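PDB 2HB6: leucine aminopeptidase 1 from Caenorhabditis elegans, which probably acts as a digestive enzyme, a metal-dependent aminopeptidase that releases N-terminal amino acids, preferably leucine, from peptides. Local coordinates for residues 333-338 / 421-426; 250-255 / 360-365; 254-259 / 267-272; 237-242 / 295-300. The protein carries 1 engineered substitution. All coordinates share one frame; numbering follows the deposited sequence.

Interaction 1 (333-338 / 421-426); sequences TDAEGR and MKNSNL. With NA (sodium ion), chain G; NA (sodium ion), chain F; SO4 (sulfate ion), chain C.
Ala335 and Ser424 have the nearest CA atoms across the contact, 6.6 Å apart, where the turn leading into helix 337-350 runs past the loop after strand 421-422. The amide of Asn423 spans this gap: ND2 donates to Ala335 O at 2.9 Å, from above the carbonyl plane in a bent bond (139°). Asparagine suits the place because its amide can serve several backbone groups, here also Asn332 O through ND2 and Asn331 N through OD1. In return Asn423 O accepts from Arg338 NH1 at 3.2 Å, tilted out of the guanidinium plane. A bend at chi3 (76°) lays that group flat over the methyl of Ala335, whose CB sits 3.5 Å beneath its centre. At the edge, Arg338 NE holds O2 of a sulfate ion, probably from the crystallisation liquor, at 2.8 Å, and NH2 reaches O3 almost straight on. A leucine here would probably deprive Asn423 O of this donor and the sulfate of its NE and NH2 bonds, leaving it to backbone N-H groups and a sodium ion. Asp334 and Glu336 bind sodium ions beside the sulfate, consistent with the two-metal site of M17 aminopeptidases, where Arg338 is a predicted active-site residue.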
loop_
_atom_site.group_PDB
_atom_site.type_symbol
_atom_site.label_atom_id
_atom_site.label_comp_id
_atom_site.label_asym_id
_atom_site.label_seq_id
_atom_site.Cartn_x
_atom_site.Cartn_y
_atom_site.Cartn_z
ATOM N N THR A 333 -7.425 16.729 -8.862
ATOM C CA THR A 333 -7.260 16.917 -10.302
ATOM C C THR A 333 -7.716 15.705 -11.133
ATOM O O THR A 333 -7.946 15.828 -12.338
ATOM C CB THR A 333 -5.808 17.259 -10.679
ATOM O OG1 THR A 333 -4.971 16.153 -10.346
ATOM C CG2 THR A 333 -5.334 18.519 -9.946
ATOM N N ASP A 334 -7.842 14.548 -10.487
ATOM C CA ASP A 334 -8.463 13.370 -11.100
ATOM C C ASP A 334 -10.003 13.399 -11.041
ATOM O O ASP A 334 -10.673 12.437 -11.427
ATOM C CB ASP A 334 -7.928 12.093 -10.449
ATOM C CG ASP A 334 -8.122 10.860 -11.326
ATOM O OD1 ASP A 334 -8.364 11.014 -12.545
ATOM O OD2 ASP A 334 -8.069 9.736 -10.792
ATOM N N ALA A 335 -10.573 14.504 -10.587
ATOM C CA ALA A 335 -12.018 14.677 -10.645
ATOM C C ALA A 335 -12.359 15.864 -11.537
ATOM O O ALA A 335 -13.128 16.751 -11.155
ATOM C CB ALA A 335 -12.582 14.854 -9.241
ATOM N N GLU A 336 -11.777 15.873 -12.738
ATOM C CA GLU A 336 -11.774 17.022 -13.660
ATOM C C GLU A 336 -12.920 16.992 -14.667
ATOM O O GLU A 336 -13.347 18.026 -15.179
ATOM C CB GLU A 336 -10.442 17.056 -14.427
ATOM C CG GLU A 336 -10.389 16.186 -15.705
ATOM C CD GLU A 336 -10.492 14.697 -15.432
ATOM O OE1 GLU A 336 -11.041 13.962 -16.299
ATOM O OE2 GLU A 336 -10.055 14.243 -14.346
ATOM N N GLY A 337 -13.390 15.780 -14.976
ATOM C CA GLY A 337 -14.460 15.587 -15.921
ATOM C C GLY A 337 -15.716 16.326 -15.516
ATOM O O GLY A 337 -16.387 16.936 -16.338
ATOM N N ARG A 338 -16.022 16.298 -14.226
ATOM C CA ARG A 338 -17.203 16.964 -13.738
ATOM C C ARG A 338 -17.056 18.486 -13.874
ATOM O O ARG A 338 -18.063 19.193 -13.998
ATOM C CB ARG A 338 -17.477 16.543 -12.283
ATOM C CG ARG A 338 -16.350 16.906 -11.293
ATOM C CD ARG A 338 -16.492 16.104 -9.988
ATOM N NE ARG A 338 -16.067 14.717 -10.162
ATOM C CZ ARG A 338 -15.936 13.842 -9.168
ATOM N NH1 ARG A 338 -16.208 14.212 -7.935
ATOM N NH2 ARG A 338 -15.534 12.602 -9.411
ATOM N N MET A 421 -17.682 25.791 -3.596
ATOM C CA MET A 421 -17.681 24.340 -3.383
ATOM C C MET A 421 -16.297 23.783 -3.726
ATOM O O MET A 421 -15.488 24.472 -4.356
ATOM C CB MET A 421 -18.760 23.647 -4.240
ATOM C CG MET A 421 -18.454 23.690 -5.741
ATOM S SD MET A 421 -19.906 23.597 -6.804
ATOM C CE MET A 421 -20.459 25.312 -6.718
ATOM N N LYS A 422 -16.025 22.556 -3.271
ATOM C CA LYS A 422 -14.891 21.758 -3.756
ATOM C C LYS A 422 -15.396 20.916 -4.917
ATOM O O LYS A 422 -16.603 20.711 -5.052
ATOM C CB LYS A 422 -14.367 20.828 -2.648
ATOM C CG LYS A 422 -13.738 21.573 -1.467
ATOM C CD LYS A 422 -13.031 20.635 -0.486
ATOM C CE LYS A 422 -12.425 21.415 0.693
ATOM N NZ LYS A 422 -11.650 20.499 1.610
ATOM N N ASN A 423 -14.494 20.406 -5.747
ATOM C CA ASN A 423 -14.919 19.519 -6.818
ATOM C C ASN A 423 -15.100 18.063 -6.389
ATOM O O ASN A 423 -15.766 17.297 -7.077
ATOM C CB ASN A 423 -14.027 19.647 -8.062
ATOM C CG ASN A 423 -12.646 19.013 -7.881
ATOM O OD1 ASN A 423 -11.991 19.191 -6.852
ATOM N ND2 ASN A 423 -12.193 18.290 -8.898
ATOM N N SER A 424 -14.546 17.693 -5.233
ATOM C CA SER A 424 -14.610 16.310 -4.780
ATOM C C SER A 424 -14.451 16.256 -3.271
ATOM O O SER A 424 -14.161 17.271 -2.626
ATOM C CB SER A 424 -13.556 15.437 -5.483
ATOM O OG SER A 424 -12.367 15.340 -4.726
ATOM N N ASN A 425 -14.696 15.079 -2.707
ATOM C CA ASN A 425 -14.439 14.822 -1.300
ATOM C C ASN A 425 -13.466 13.647 -1.234
ATOM O O ASN A 425 -13.721 12.583 -1.796
ATOM C CB ASN A 425 -15.761 14.504 -0.570
ATOM C CG ASN A 425 -15.579 14.358 0.947
ATOM O OD1 ASN A 425 -14.761 13.565 1.411
ATOM N ND2 ASN A 425 -16.350 15.124 1.721
ATOM N N LEU A 426 -12.349 13.836 -0.545
ATOM C CA LEU A 426 -11.283 12.846 -0.598
ATOM C C LEU A 426 -11.361 11.837 0.530
ATOM O O LEU A 426 -10.557 10.907 0.588
ATOM C CB LEU A 426 -9.912 13.521 -0.609
ATOM C CG LEU A 426 -9.601 14.291 -1.890
ATOM C CD1 LEU A 426 -8.270 14.995 -1.718
ATOM C CD2 LEU A 426 -9.576 13.337 -3.081
HETATM NA NA NA G . -10.841 11.640 -13.975
HETATM NA NA NA F . -11.891 11.855 -16.523
HETATM S S SO4 C . -14.527 12.994 -13.339
HETATM O O1 SO4 C . -15.307 12.704 -14.534
HETATM O O2 SO4 C . -14.944 14.228 -12.694
HETATM O O3 SO4 C . -14.736 11.970 -12.309
HETATM O O4 SO4 C . -13.149 13.075 -13.756
HETATM O O HOH W 1 -11.997 9.249 -12.709
#

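Interaction 2 (250-255 / 360-365); sequences VGKGVV and MATLTG. With NA (sodium ion), chain F.
Lys252 NZ binds a sodium ion at 2.3 Å and lies 2.9 Å from Thr362 O, so the amine sits between the metal and the loop that follows strand 356-361. Glu336, Asp257 and Asp275 supply oxygens to the same ion. A lysine suits the position because its chain can span the distance from strand to metal: every torsion is near 180° (chi1 174°), and the stem runs straight along Ala361. There CB meets CB at only 3.4 Å, a contact tighter than usual for two carbons, which the small methyl of alanine allows. The backbone fixes where this stem starts. In a parallel pairing about Gly251 and Met360, Met360 N donates to Val250 O at 2.9 Å and Lys252 N to Met360 O at 3.1 Å. Past the end of strand 356-361 a water joins the two segments, donating to Lys252 O at 2.8 Å and accepting from Thr362 N. Thr362 OG1 turns to Asp275 OD1, a second-shell bond that helps position a metal ligand. To bind a metal NZ must offer a lone pair, so this lysine is probably neutral, and one nitrogen among carboxylate oxygens is consistent with a zinc site holding sodium here.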
loop_
_atom_site.group_PDB
_atom_site.type_symbol
_atom_site.label_atom_id
_atom_site.label_comp_id
_atom_site.label_asym_id
_atom_site.label_seq_id
_atom_site.Cartn_x
_atom_site.Cartn_y
_atom_site.Cartn_z
ATOM N N VAL A 250 -25.100 16.762 -23.510
ATOM C CA VAL A 250 -23.779 17.264 -23.122
ATOM C C VAL A 250 -22.886 16.041 -22.860
ATOM O O VAL A 250 -23.265 15.154 -22.113
ATOM C CB VAL A 250 -23.870 18.164 -21.860
ATOM C CG1 VAL A 250 -22.499 18.784 -21.521
ATOM C CG2 VAL A 250 -24.930 19.282 -22.083
ATOM N N GLY A 251 -21.720 15.982 -23.497
ATOM C CA GLY A 251 -20.876 14.795 -23.412
ATOM C C GLY A 251 -19.488 15.110 -22.893
ATOM O O GLY A 251 -18.895 16.110 -23.276
ATOM N N LYS A 252 -18.962 14.249 -22.017
ATOM C CA LYS A 252 -17.607 14.415 -21.508
ATOM C C LYS A 252 -16.605 13.858 -22.502
ATOM O O LYS A 252 -16.586 12.646 -22.765
ATOM C CB LYS A 252 -17.447 13.703 -20.162
ATOM C CG LYS A 252 -16.014 13.710 -19.616
ATOM C CD LYS A 252 -15.889 12.696 -18.475
ATOM C CE LYS A 252 -14.436 12.557 -18.141
ATOM N NZ LYS A 252 -14.178 11.772 -16.881
ATOM N N GLY A 253 -15.768 14.745 -23.040
ATOM C CA GLY A 253 -14.824 14.376 -24.102
ATOM C C GLY A 253 -13.384 14.545 -23.670
ATOM O O GLY A 253 -12.602 15.252 -24.323
ATOM N N VAL A 254 -13.026 13.882 -22.576
ATOM C CA VAL A 254 -11.643 13.871 -22.103
ATOM C C VAL A 254 -10.860 12.856 -22.925
ATOM O O VAL A 254 -10.976 11.644 -22.722
ATOM C CB VAL A 254 -11.551 13.583 -20.568
ATOM C CG1 VAL A 254 -10.087 13.450 -20.135
ATOM C CG2 VAL A 254 -12.206 14.745 -19.785
ATOM N N VAL A 255 -10.092 13.351 -23.893
ATOM C CA VAL A 255 -9.447 12.447 -24.864
ATOM C C VAL A 255 -8.374 11.572 -24.190
ATOM O O VAL A 255 -8.096 10.461 -24.632
ATOM C CB VAL A 255 -8.860 13.223 -26.083
ATOM C CG1 VAL A 255 -9.987 13.959 -26.822
ATOM C CG2 VAL A 255 -7.772 14.222 -25.650
ATOM N N MET A 360 -23.746 13.023 -20.218
ATOM C CA MET A 360 -23.330 11.630 -20.174
ATOM C C MET A 360 -21.812 11.588 -20.185
ATOM O O MET A 360 -21.166 12.327 -20.932
ATOM C CB MET A 360 -23.921 10.833 -21.345
ATOM C CG MET A 360 -23.637 9.312 -21.281
ATOM S SD MET A 360 -24.416 8.298 -22.571
ATOM C CE MET A 360 -23.518 8.817 -24.056
ATOM N N ALA A 361 -21.245 10.755 -19.315
ATOM C CA ALA A 361 -19.830 10.811 -19.027
ATOM C C ALA A 361 -19.371 9.508 -18.408
ATOM O O ALA A 361 -20.121 8.851 -17.690
ATOM C CB ALA A 361 -19.530 11.948 -18.085
ATOM N N THR A 362 -18.118 9.167 -18.679
ATOM C CA THR A 362 -17.402 8.123 -17.951
ATOM C C THR A 362 -16.718 8.780 -16.738
ATOM O O THR A 362 -15.607 9.276 -16.849
ATOM C CB THR A 362 -16.314 7.472 -18.873
ATOM O OG1 THR A 362 -15.454 8.500 -19.379
ATOM C CG2 THR A 362 -16.957 6.769 -20.060
ATOM N N LEU A 363 -17.408 8.877 -15.617
ATOM C CA LEU A 363 -16.833 9.587 -14.489
ATOM C C LEU A 363 -16.039 8.916 -13.424
ATOM O O LEU A 363 -14.914 9.270 -13.157
ATOM C CB LEU A 363 -17.884 10.372 -13.744
ATOM C CG LEU A 363 -18.598 11.527 -14.376
ATOM C CD1 LEU A 363 -19.894 10.924 -14.842
ATOM C CD2 LEU A 363 -18.844 12.560 -13.317
ATOM N N THR A 364 -16.698 8.039 -12.705
ATOM C CA THR A 364 -16.073 7.435 -11.566
ATOM C C THR A 364 -16.019 5.937 -11.613
ATOM O O THR A 364 -16.884 5.291 -12.170
ATOM C CB THR A 364 -16.883 7.828 -10.314
ATOM O OG1 THR A 364 -18.244 7.404 -10.486
ATOM C CG2 THR A 364 -17.011 9.322 -10.195
ATOM N N GLY A 365 -14.995 5.410 -10.967
ATOM C CA GLY A 365 -14.864 3.994 -10.838
ATOM C C GLY A 365 -15.938 3.614 -9.829
ATOM O O GLY A 365 -16.377 2.478 -9.814
HETATM NA NA NA F . -11.891 11.855 -16.523
HETATM O O HOH W 2 -16.765 10.447 -21.006
#

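Interaction 3 (254-259 / 267-272); sequences VVYDTG and TGMPNM. With NA (sodium ion), chain F; NA (sodium ion), chain G.
Beside the dinuclear metal site, the turn from Met269 to Met272 packs against the short strand that carries Asp257, with Met272 and Met269 closing on Tyr256. Asp257 OD2 bridges the two sodium ions, at 2.3 Å from one and 2.8 Å from the other. Its OD1 is occupied by Gly259 N, which meets it from above the carboxylate plane in an Asx turn, and by Asn307 ND2; between them these bonds restrict the carboxylate's rotation. Gly259 has a positive phi at which a side chain would press on the carbonyl O before it. Behind the ligand, Met272 CB does two jobs: it presses on Asp257 O at 3.3 Å and stands over one face of the Tyr256 ring, 4.2 Å from the centroid, as a CH-pi contact. Met269 comes to the ring edge instead, with SD 5.4 Å from the centroid in a Met-aromatic contact, and its bent end carries CE to Thr258 O at 3.4 Å. Both flexible thioether chains cross the tyrosine at about a right angle. Tyr256 OH hydrogen-bonds Pro316 O of a neighbouring subunit. An alanine in place of Tyr256 would probably leave Met272 CB and Met269 SD without their aromatic partner and break this link to the neighbouring subunit. Met269 to Met272 form a type II beta turn closed by Met272 N to Met269 O (3.2 Å), with Asn271 tolerating the positive phi. A bridging aspartate at the end of a strand, backed by a loop at a subunit interface, fits the hexameric M17 aminopeptidase site.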
loop_
_atom_site.group_PDB
_atom_site.type_symbol
_atom_site.label_atom_id
_atom_site.label_comp_id
_atom_site.label_asym_id
_atom_site.label_seq_id
_atom_site.Cartn_x
_atom_site.Cartn_y
_atom_site.Cartn_z
ATOM N N VAL A 254 -13.026 13.882 -22.576
ATOM C CA VAL A 254 -11.643 13.871 -22.103
ATOM C C VAL A 254 -10.860 12.856 -22.925
ATOM O O VAL A 254 -10.976 11.644 -22.722
ATOM C CB VAL A 254 -11.551 13.583 -20.568
ATOM C CG1 VAL A 254 -10.087 13.450 -20.135
ATOM C CG2 VAL A 254 -12.206 14.745 -19.785
ATOM N N VAL A 255 -10.092 13.351 -23.893
ATOM C CA VAL A 255 -9.447 12.447 -24.864
ATOM C C VAL A 255 -8.374 11.572 -24.190
ATOM O O VAL A 255 -8.096 10.461 -24.632
ATOM C CB VAL A 255 -8.860 13.223 -26.083
ATOM C CG1 VAL A 255 -9.987 13.959 -26.822
ATOM C CG2 VAL A 255 -7.772 14.222 -25.650
ATOM N N TYR A 256 -7.803 12.089 -23.103
ATOM C CA TYR A 256 -6.980 11.295 -22.197
ATOM C C TYR A 256 -6.952 11.938 -20.820
ATOM O O TYR A 256 -6.812 13.150 -20.708
ATOM C CB TYR A 256 -5.530 11.212 -22.702
ATOM C CG TYR A 256 -4.807 10.063 -22.053
ATOM C CD1 TYR A 256 -4.922 8.771 -22.575
ATOM C CD2 TYR A 256 -4.055 10.248 -20.899
ATOM C CE1 TYR A 256 -4.301 7.705 -21.980
ATOM C CE2 TYR A 256 -3.404 9.180 -20.297
ATOM C CZ TYR A 256 -3.533 7.923 -20.847
ATOM O OH TYR A 256 -2.901 6.866 -20.270
ATOM N N ASP A 257 -7.059 11.115 -19.781
ATOM C CA ASP A 257 -6.921 11.580 -18.406
ATOM C C ASP A 257 -5.722 10.907 -17.717
ATOM O O ASP A 257 -5.792 9.727 -17.381
ATOM C CB ASP A 257 -8.187 11.213 -17.645
ATOM C CG ASP A 257 -8.307 11.937 -16.322
ATOM O OD1 ASP A 257 -7.497 12.831 -15.997
ATOM O OD2 ASP A 257 -9.271 11.605 -15.606
ATOM N N THR A 258 -4.642 11.659 -17.502
ATOM C CA THR A 258 -3.502 11.147 -16.721
ATOM C C THR A 258 -3.829 11.186 -15.222
ATOM O O THR A 258 -3.099 10.629 -14.413
ATOM C CB THR A 258 -2.255 12.013 -16.898
ATOM O OG1 THR A 258 -2.531 13.326 -16.398
ATOM C CG2 THR A 258 -1.816 12.087 -18.382
ATOM N N GLY A 259 -4.923 11.868 -14.876
ATOM C CA GLY A 259 -5.271 12.183 -13.498
ATOM C C GLY A 259 -4.852 13.605 -13.163
ATOM O O GLY A 259 -5.293 14.168 -12.159
ATOM N N THR A 267 -1.155 1.058 -12.817
ATOM C CA THR A 267 -2.190 0.165 -13.362
ATOM C C THR A 267 -3.538 0.859 -13.621
ATOM O O THR A 267 -4.408 0.306 -14.301
ATOM C CB THR A 267 -2.398 -1.092 -12.481
ATOM O OG1 THR A 267 -2.676 -0.693 -11.127
ATOM C CG2 THR A 267 -1.157 -1.988 -12.520
ATOM N N GLY A 268 -3.701 2.072 -13.097
ATOM C CA GLY A 268 -4.964 2.807 -13.238
ATOM C C GLY A 268 -5.027 3.721 -14.453
ATOM O O GLY A 268 -6.107 4.150 -14.855
ATOM N N MET A 269 -3.867 4.033 -15.026
ATOM C CA MET A 269 -3.779 4.915 -16.213
ATOM C C MET A 269 -3.988 4.271 -17.611
ATOM O O MET A 269 -4.506 4.928 -18.519
ATOM C CB MET A 269 -2.494 5.762 -16.188
ATOM C CG MET A 269 -2.577 7.039 -17.046
ATOM S SD MET A 269 -0.999 7.931 -17.212
ATOM C CE MET A 269 -0.786 8.446 -15.504
ATOM N N PRO A 270 -3.590 2.990 -17.800
ATOM C CA PRO A 270 -4.085 2.345 -19.023
ATOM C C PRO A 270 -5.610 2.298 -19.062
ATOM O O PRO A 270 -6.252 2.183 -18.006
ATOM C CB PRO A 270 -3.511 0.914 -18.931
ATOM C CG PRO A 270 -2.303 1.043 -18.051
ATOM C CD PRO A 270 -2.705 2.090 -17.031
ATOM N N ASN A 271 -6.156 2.368 -20.279
ATOM C CA ASN A 271 -7.590 2.568 -20.569
ATOM C C ASN A 271 -8.122 4.014 -20.514
ATOM O O ASN A 271 -9.289 4.244 -20.841
ATOM C CB ASN A 271 -8.502 1.639 -19.747
ATOM C CG ASN A 271 -7.986 0.195 -19.674
ATOM O OD1 ASN A 271 -7.272 -0.286 -20.564
ATOM N ND2 ASN A 271 -8.359 -0.500 -18.600
ATOM N N MET A 272 -7.304 4.991 -20.124
ATOM C CA MET A 272 -7.831 6.364 -19.996
ATOM C C MET A 272 -8.020 7.164 -21.308
ATOM O O MET A 272 -8.569 8.273 -21.291
ATOM C CB MET A 272 -7.089 7.177 -18.934
ATOM C CG MET A 272 -7.206 6.614 -17.514
ATOM S SD MET A 272 -8.918 6.488 -16.950
ATOM C CE MET A 272 -8.949 4.790 -16.375
HETATM NA NA NA F . -11.891 11.855 -16.523
HETATM NA NA NA G . -10.841 11.640 -13.975
HETATM O O HOH W 1 -11.997 9.249 -12.709
#

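Interaction 4 (237-242 / 295-300); sequences SHEVPG and SQTLHA
Ser237 and His238 pair with His299 and Leu298 as antiparallel strands in the mixed sheet of the catalytic domain, far from the metal site. His238 and Leu298 form the hydrogen-bonded pair: His238 N donates to Leu298 O at 2.7 Å, and Leu298 N returns the bond to His238 O at 2.9 Å. Beyond this pair the next bond across the contact is made by a side chain. Thr297 OG1 accepts from Val240 N at 3.1 Å in a straight bond (163°), while the same hydroxyl also bonds Ser243 OG. Threonine suits the spot, since its beta-branched carbon fits a strand while its oxygen stands in for a missing carbonyl. Val240 straddles the chain with its two methyls, CG1 against Ser295 O and CG2 against Gln296 O, each at 3.4 Å. The imidazole of His238, carried across by CG lying opposite the backbone N (chi1 175°), turns its edge to Gln296 O through CD2 and satisfies NE2 with Phe294 O. The side chains of His238 and Leu298 both touch Tyr286 of helix 277-290. Gln296 has both ends of its amide employed: OE1 takes Glu245 N, and NE2 donates to Ser295 OG. Glu239 OE2 lies at the edge of the His299 ring, 4.0 Å from CE1, the carboxylate plane turned 77° from that of the imidazole. Next to it, in the non-hydrogen-bonded pair Ser237 and His299, the side chains make the bond the backbone lacks: Ser237 OG lies in the ring plane, 2.7 Å from His299 ND1.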
loop_
_atom_site.group_PDB
_atom_site.type_symbol
_atom_site.label_atom_id
_atom_site.label_comp_id
_atom_site.label_asym_id
_atom_site.label_seq_id
_atom_site.Cartn_x
_atom_site.Cartn_y
_atom_site.Cartn_z
ATOM N N SER A 237 -26.014 22.252 -33.356
ATOM C CA SER A 237 -27.401 22.611 -33.072
ATOM C C SER A 237 -28.339 22.288 -34.224
ATOM O O SER A 237 -28.083 22.659 -35.384
ATOM C CB SER A 237 -27.522 24.083 -32.663
ATOM O OG SER A 237 -26.858 24.313 -31.427
ATOM N N HIS A 238 -29.415 21.587 -33.877
ATOM C CA HIS A 238 -30.494 21.229 -34.784
ATOM C C HIS A 238 -31.728 21.989 -34.311
ATOM O O HIS A 238 -32.476 21.542 -33.432
ATOM C CB HIS A 238 -30.706 19.714 -34.729
ATOM C CG HIS A 238 -31.875 19.207 -35.520
ATOM N ND1 HIS A 238 -31.828 19.026 -36.888
ATOM C CD2 HIS A 238 -33.099 18.774 -35.125
ATOM C CE1 HIS A 238 -32.980 18.527 -37.305
ATOM N NE2 HIS A 238 -33.767 18.361 -36.256
ATOM N N GLU A 239 -31.910 23.177 -34.872
ATOM C CA GLU A 239 -32.918 24.091 -34.373
ATOM C C GLU A 239 -34.197 23.978 -35.183
ATOM O O GLU A 239 -34.178 24.087 -36.409
ATOM C CB GLU A 239 -32.366 25.511 -34.361
ATOM C CG GLU A 239 -31.096 25.583 -33.523
ATOM C CD GLU A 239 -30.536 26.979 -33.374
ATOM O OE1 GLU A 239 -30.310 27.651 -34.403
ATOM O OE2 GLU A 239 -30.304 27.388 -32.218
ATOM N N VAL A 240 -35.286 23.689 -34.480
ATOM C CA VAL A 240 -36.598 23.525 -35.082
ATOM C C VAL A 240 -37.487 24.651 -34.550
ATOM O O VAL A 240 -37.937 24.607 -33.396
ATOM C CB VAL A 240 -37.206 22.125 -34.780
ATOM C CG1 VAL A 240 -38.562 21.984 -35.457
ATOM C CG2 VAL A 240 -36.256 21.010 -35.259
ATOM N N PRO A 241 -37.712 25.693 -35.379
ATOM C CA PRO A 241 -38.565 26.821 -34.983
ATOM C C PRO A 241 -39.905 26.345 -34.421
ATOM O O PRO A 241 -40.529 25.437 -34.980
ATOM C CB PRO A 241 -38.768 27.580 -36.300
ATOM C CG PRO A 241 -37.492 27.319 -37.056
ATOM C CD PRO A 241 -37.166 25.869 -36.740
ATOM N N GLY A 242 -40.298 26.920 -33.288
ATOM C CA GLY A 242 -41.537 26.547 -32.611
ATOM C C GLY A 242 -41.627 25.162 -31.978
ATOM O O GLY A 242 -42.712 24.738 -31.594
ATOM N N SER A 295 -37.858 16.023 -34.652
ATOM C CA SER A 295 -38.859 17.088 -34.774
ATOM C C SER A 295 -38.700 18.203 -33.727
ATOM O O SER A 295 -39.417 19.210 -33.765
ATOM C CB SER A 295 -40.262 16.481 -34.689
ATOM O OG SER A 295 -40.511 16.004 -33.382
ATOM N N GLN A 296 -37.783 18.013 -32.782
ATOM C CA GLN A 296 -37.556 19.001 -31.721
ATOM C C GLN A 296 -36.201 19.663 -31.845
ATOM O O GLN A 296 -35.339 19.185 -32.571
ATOM C CB GLN A 296 -37.686 18.346 -30.343
ATOM C CG GLN A 296 -38.986 17.587 -30.164
ATOM C CD GLN A 296 -40.217 18.490 -30.239
ATOM O OE1 GLN A 296 -40.245 19.575 -29.664
ATOM N NE2 GLN A 296 -41.242 18.035 -30.958
ATOM N N THR A 297 -36.015 20.766 -31.127
ATOM C CA THR A 297 -34.712 21.385 -31.044
ATOM C C THR A 297 -33.762 20.494 -30.241
ATOM O O THR A 297 -34.109 20.016 -29.149
ATOM C CB THR A 297 -34.803 22.820 -30.499
ATOM O OG1 THR A 297 -35.593 23.601 -31.407
ATOM C CG2 THR A 297 -33.411 23.465 -30.370
ATOM N N LEU A 298 -32.594 20.220 -30.821
ATOM C CA LEU A 298 -31.637 19.283 -30.230
ATOM C C LEU A 298 -30.240 19.855 -30.394
ATOM O O LEU A 298 -29.897 20.362 -31.465
ATOM C CB LEU A 298 -31.720 17.901 -30.905
ATOM C CG LEU A 298 -30.848 16.743 -30.372
ATOM C CD1 LEU A 298 -31.276 16.295 -28.962
ATOM C CD2 LEU A 298 -30.894 15.540 -31.339
ATOM N N HIS A 299 -29.443 19.775 -29.328
ATOM C CA HIS A 299 -28.059 20.257 -29.344
ATOM C C HIS A 299 -27.134 19.143 -28.833
ATOM O O HIS A 299 -27.462 18.456 -27.864
ATOM C CB HIS A 299 -27.888 21.478 -28.429
ATOM C CG HIS A 299 -28.896 22.570 -28.650
ATOM N ND1 HIS A 299 -28.726 23.560 -29.593
ATOM C CD2 HIS A 299 -30.052 22.861 -28.005
ATOM C CE1 HIS A 299 -29.746 24.400 -29.542
ATOM N NE2 HIS A 299 -30.564 24.000 -28.581
ATOM N N ALA A 300 -25.987 18.965 -29.478
ATOM C CA ALA A 300 -24.901 18.166 -28.892
ATOM C C ALA A 300 -23.849 19.157 -28.410
ATOM O O ALA A 300 -23.461 20.063 -29.158
ATOM C CB ALA A 300 -24.310 17.207 -29.922
#

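How the interactions relate
From the N terminus, interaction 4 opens first, pairing the end of strand 232-238 with the start of strand 297-307 and so closing a loop of about fifty residues. Inside that loop lies interaction 3, a short local closure within the segment after strand 246-254. Interaction 2 shares Val254 and Val255 with interaction 3, but runs on to strand 356-361 and therefore crosses interaction 4. Interaction 1 opens before interaction 2 has closed and ends beyond it, so these two cross as well; it ties the start of helix 337-350 to the loop after strand 421-422. Interactions 1, 2 and 3 converge on the sodium ions, whereas interaction 4 joins the same sheet far from them.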